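Local structure of aminoglycoside N(3)-acetyltransferase (Streptomyces griseus, 7LAP) at the interface of chains A and B. The protein catalyses transfer of an acetyl group from acetyl-CoA to the 3-amino group of aminoglycoside antibiotics, a modification that gives resistance to them. Coordinates in Å, arbitrary orientation; residue numbers count along the deposited sequence, not the author numbering. Chains: chain A/B, Aminoglycoside N(3)-acetyltransferase.

Contact 1: the interface of chains A and B. Residues chain A 83, 111, 113; chain B 58-59, 120, 124.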
loop_
_atom_site.group_PDB
_atom_site.type_symbol
_atom_site.label_atom_id
_atom_site.label_comp_id
_atom_site.label_asym_id
_atom_site.label_seq_id
_atom_site.Cartn_x
_atom_site.Cartn_y
_atom_site.Cartn_z
ATOM N N ASP A 83 -4.618 -2.454 10.388
ATOM C CA ASP A 83 -5.440 -3.605 10.729
ATOM C C ASP A 83 -5.421 -3.900 12.228
ATOM O O ASP A 83 -5.563 -5.047 12.630
ATOM C CB ASP A 83 -4.987 -4.807 9.912
ATOM C CG ASP A 83 -4.912 -4.463 8.414
ATOM O OD1 ASP A 83 -5.944 -4.085 7.828
ATOM O OD2 ASP A 83 -3.810 -4.474 7.855
ATOM N N THR A 111 6.100 -5.392 9.524
ATOM C CA THR A 111 5.125 -5.808 8.524
ATOM C C THR A 111 3.744 -5.219 8.698
ATOM O O THR A 111 2.981 -5.211 7.721
ATOM C CB THR A 111 4.988 -7.337 8.509
ATOM O OG1 THR A 111 4.616 -7.783 9.815
ATOM C CG2 THR A 111 6.307 -7.992 8.138
ATOM N N GLU A 113 0.837 -2.897 8.393
ATOM C CA GLU A 113 0.665 -1.799 7.458
ATOM C C GLU A 113 0.231 -0.537 8.174
ATOM O O GLU A 113 -0.560 -0.592 9.124
ATOM C CB GLU A 113 -0.362 -2.157 6.384
ATOM C CG GLU A 113 0.144 -3.229 5.459
ATOM C CD GLU A 113 -0.874 -3.608 4.389
ATOM O OE1 GLU A 113 -1.765 -2.766 4.063
ATOM O OE2 GLU A 113 -0.782 -4.746 3.892
ATOM N N PRO B 58 -4.314 -8.492 5.515
ATOM C CA PRO B 58 -3.557 -9.332 4.562
ATOM C C PRO B 58 -2.620 -10.327 5.237
ATOM O O PRO B 58 -2.481 -11.458 4.748
ATOM C CB PRO B 58 -2.768 -8.297 3.726
ATOM C CG PRO B 58 -3.625 -7.070 3.750
ATOM C CD PRO B 58 -4.249 -7.063 5.174
ATOM N N GLN B 59 -1.985 -9.935 6.354
ATOM C CA GLN B 59 -1.049 -10.831 7.032
ATOM C C GLN B 59 -1.725 -12.144 7.419
ATOM O O GLN B 59 -1.096 -13.221 7.373
ATOM C CB GLN B 59 -0.469 -10.143 8.276
ATOM C CG GLN B 59 0.435 -8.928 8.006
ATOM C CD GLN B 59 1.608 -9.255 7.065
ATOM O OE1 GLN B 59 1.842 -8.556 6.073
ATOM N NE2 GLN B 59 2.345 -10.325 7.383
ATOM N N ARG B 120 -4.472 -5.058 -1.816
ATOM C CA ARG B 120 -3.490 -5.187 -0.807
ATOM C C ARG B 120 -2.713 -6.474 -0.726
ATOM O O ARG B 120 -1.661 -6.472 -0.178
ATOM C CB ARG B 120 -4.100 -4.889 0.547
ATOM C CG ARG B 120 -4.431 -3.449 0.810
ATOM C CD ARG B 120 -5.416 -3.354 1.954
ATOM N NE ARG B 120 -4.701 -3.363 3.193
ATOM C CZ ARG B 120 -5.176 -3.730 4.360
ATOM N NH1 ARG B 120 -6.412 -4.106 4.504
ATOM N NH2 ARG B 120 -4.382 -3.689 5.387
ATOM N N ALA B 124 1.325 -6.846 0.175
ATOM C CA ALA B 124 1.718 -7.449 1.454
ATOM C C ALA B 124 2.648 -8.647 1.245
ATOM O O ALA B 124 3.641 -8.807 1.971
ATOM C CB ALA B 124 0.473 -7.868 2.271
HETATM O O HOH W 1 -0.759 -4.253 1.329
#

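Contact 2: the interface of chains A and B. Residues chain A 123, 126-127; chain B 110-111, 127.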
loop_
_atom_site.group_PDB
_atom_site.type_symbol
_atom_site.label_atom_id
_atom_site.label_comp_id
_atom_site.label_asym_id
_atom_site.label_seq_id
_atom_site.Cartn_x
_atom_site.Cartn_y
_atom_site.Cartn_z
ATOM N N GLU A 123 3.723 4.421 3.978
ATOM C CA GLU A 123 3.956 3.032 3.617
ATOM C C GLU A 123 5.207 2.890 2.741
ATOM O O GLU A 123 5.951 1.905 2.862
ATOM C CB GLU A 123 2.666 2.513 2.958
ATOM C CG GLU A 123 2.507 1.032 2.844
ATOM C CD GLU A 123 2.471 0.248 4.175
ATOM O OE1 GLU A 123 2.491 0.815 5.291
ATOM O OE2 GLU A 123 2.499 -0.992 4.071
ATOM N N ARG A 126 8.517 3.636 5.270
ATOM C CA ARG A 126 8.931 2.578 6.189
ATOM C C ARG A 126 9.554 1.391 5.461
ATOM O O ARG A 126 10.305 0.635 6.083
ATOM C CB ARG A 126 7.748 2.124 7.071
ATOM C CG ARG A 126 6.737 1.214 6.414
ATOM C CD ARG A 126 5.685 0.750 7.434
ATOM N NE ARG A 126 4.743 -0.144 6.792
ATOM C CZ ARG A 126 4.937 -1.452 6.655
ATOM N NH1 ARG A 126 6.051 -2.006 7.128
ATOM N NH2 ARG A 126 4.029 -2.201 6.033
ATOM N N ARG A 127 9.301 1.224 4.156
ATOM C CA ARG A 127 9.965 0.190 3.363
ATOM C C ARG A 127 11.366 0.577 2.885
ATOM O O ARG A 127 12.109 -0.284 2.386
ATOM C CB ARG A 127 9.083 -0.172 2.162
ATOM C CG ARG A 127 9.673 -1.234 1.200
ATOM C CD ARG A 127 9.743 -2.657 1.815
ATOM N NE ARG A 127 9.986 -3.661 0.774
ATOM C CZ ARG A 127 10.108 -4.963 0.996
ATOM N NH1 ARG A 127 10.005 -5.424 2.235
ATOM N NH2 ARG A 127 10.326 -5.801 -0.018
ATOM N N ARG B 110 12.739 -4.075 -4.858
ATOM C CA ARG B 110 12.558 -3.970 -3.411
ATOM C C ARG B 110 11.505 -2.936 -3.031
ATOM O O ARG B 110 10.746 -3.148 -2.073
ATOM C CB ARG B 110 13.886 -3.623 -2.720
ATOM C CG ARG B 110 13.774 -3.342 -1.187
ATOM C CD ARG B 110 13.617 -4.658 -0.406
ATOM N NE ARG B 110 13.579 -4.494 1.049
ATOM C CZ ARG B 110 13.456 -5.507 1.912
ATOM N NH1 ARG B 110 13.364 -6.757 1.468
ATOM N NH2 ARG B 110 13.417 -5.281 3.223
ATOM N N THR B 111 11.445 -1.811 -3.754
ATOM C CA THR B 111 10.633 -0.686 -3.309
ATOM C C THR B 111 9.511 -0.276 -4.256
ATOM O O THR B 111 8.555 0.355 -3.793
ATOM C CB THR B 111 11.522 0.549 -3.047
ATOM O OG1 THR B 111 12.195 0.910 -4.256
ATOM C CG2 THR B 111 12.571 0.259 -1.950
ATOM N N ARG B 127 6.285 -7.778 0.421
ATOM C CA ARG B 127 7.036 -7.184 1.519
ATOM C C ARG B 127 7.314 -8.181 2.649
ATOM O O ARG B 127 7.990 -7.826 3.617
ATOM C CB ARG B 127 6.287 -5.934 2.032
ATOM C CG ARG B 127 6.106 -4.800 0.936
ATOM C CD ARG B 127 5.135 -3.650 1.340
ATOM N NE ARG B 127 5.658 -2.933 2.506
ATOM C CZ ARG B 127 5.871 -1.616 2.579
ATOM N NH1 ARG B 127 5.600 -0.830 1.543
ATOM N NH2 ARG B 127 6.356 -1.089 3.706
HETATM O O HOH W 2 14.179 -2.463 2.808
#

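Contact 1: the interface of chains A and B
NH2 of B:Arg120, a terminal guanidinium nitrogen, makes salt bridges to carboxylates of two residues from the other chain, A:Asp83 and A:Glu113, in a polar patch of the interface between the chains. Its shortest bond runs 2.7 Å to OD2 of A:Asp83, but is bent, with 131° at the hydrogen. The bond from NH2 to OD1 of A:Asp83 is straighter, at 2.9 Å. Both aspartate oxygens use their syn lone pairs, and the two side chains meet tip to tip with their flat ends nearly coplanar. The carboxylate of A:Glu113 instead stands nearly perpendicular to the guanidinium, at 87°. NE and NH2 of B:Arg120 grip its OE1 side-on, each at 3.1 Å, from the same face; NH2 comes from well above the carboxylate plane, NE on the syn side and merely tilted from it. With CG anti to the carbonyl carbon (chi1 -69°) and an extended chain beyond it, A:Glu113 carries this oxygen to the guanidinium edge. The bend of B:Arg120 at chi3 turns NE and NH2 towards it. Two carboxylates that share NH2 but approach it from different directions would be expected to favour the positive charge. CD of B:Pro58, in the first turn of helix 58-69, lies 3.3 Å above one guanidinium face, towards the rim. The second glutamate oxygen, OE2, contacts water 1 at 2.6 Å, and that water lies 2.8 Å from the backbone O of B:Arg120.

Contact 2: the interface of chains A and B
The backbone carbonyl O of A:Glu123, in helix 120-127, receives B:Arg127 from the partner chain, while the carbonyl O of B:Arg110, in a loop, receives A:Arg127. NH1 and NH2 of B:Arg127 grip O of A:Glu123 end-on, each at 3.1 Å. NH2 lies in the carbonyl plane, whereas NH1 stands above it. The same guanidinium is stacked on the carboxylate of A:Glu123, with OE2 over its centre and the planes 22° apart. In A:Glu123 the bend at chi2 (62°) turns its carboxylate towards the guanidinium of A:Arg126. A:Arg126 holds that carboxylate side-on, NE bonding to OE1 at 2.9 Å and NH2 to OE2 at 2.8 Å. NH2 of B:Arg127 also sits 3.3 Å from CZ of A:Arg126, over the centre of its guanidinium; the carboxylate shared by these two like-charged groups probably offsets their repulsion. A:Arg127 starts with CG anti to the backbone N (chi1 178°) and runs antiparallel alongside B:Arg127. Its NE bonds to O of B:Arg110 at 3.0 Å. One face of its guanidinium stacks on that of B:Arg110, CZ to CZ 3.5 Å, and CG of B:Arg127 lies over the opposite face. Water 2 links NE and NH2 of B:Arg110 to the backbone O of A:Arg127, standing 3.0 Å from that oxygen.

The C-alpha centres of contact 1 and contact 2 are about 12 Å apart, and both are parts of one two-fold symmetric interface. Helix 120-127 of chain A serves contact 2, and the matching helix of chain B, 120-126, serves contact 1, with B:Arg127 just beyond its end. Position 111 also recurs: A:Thr111 borders contact 1 and B:Thr111 borders contact 2. By symmetry each patch has a twin, so residues 110-113 and 120-127 of both chains line the interface. The deposited assembly pairs the two chains this way, which may be the dimer used in solution, though the structure alone does not show it.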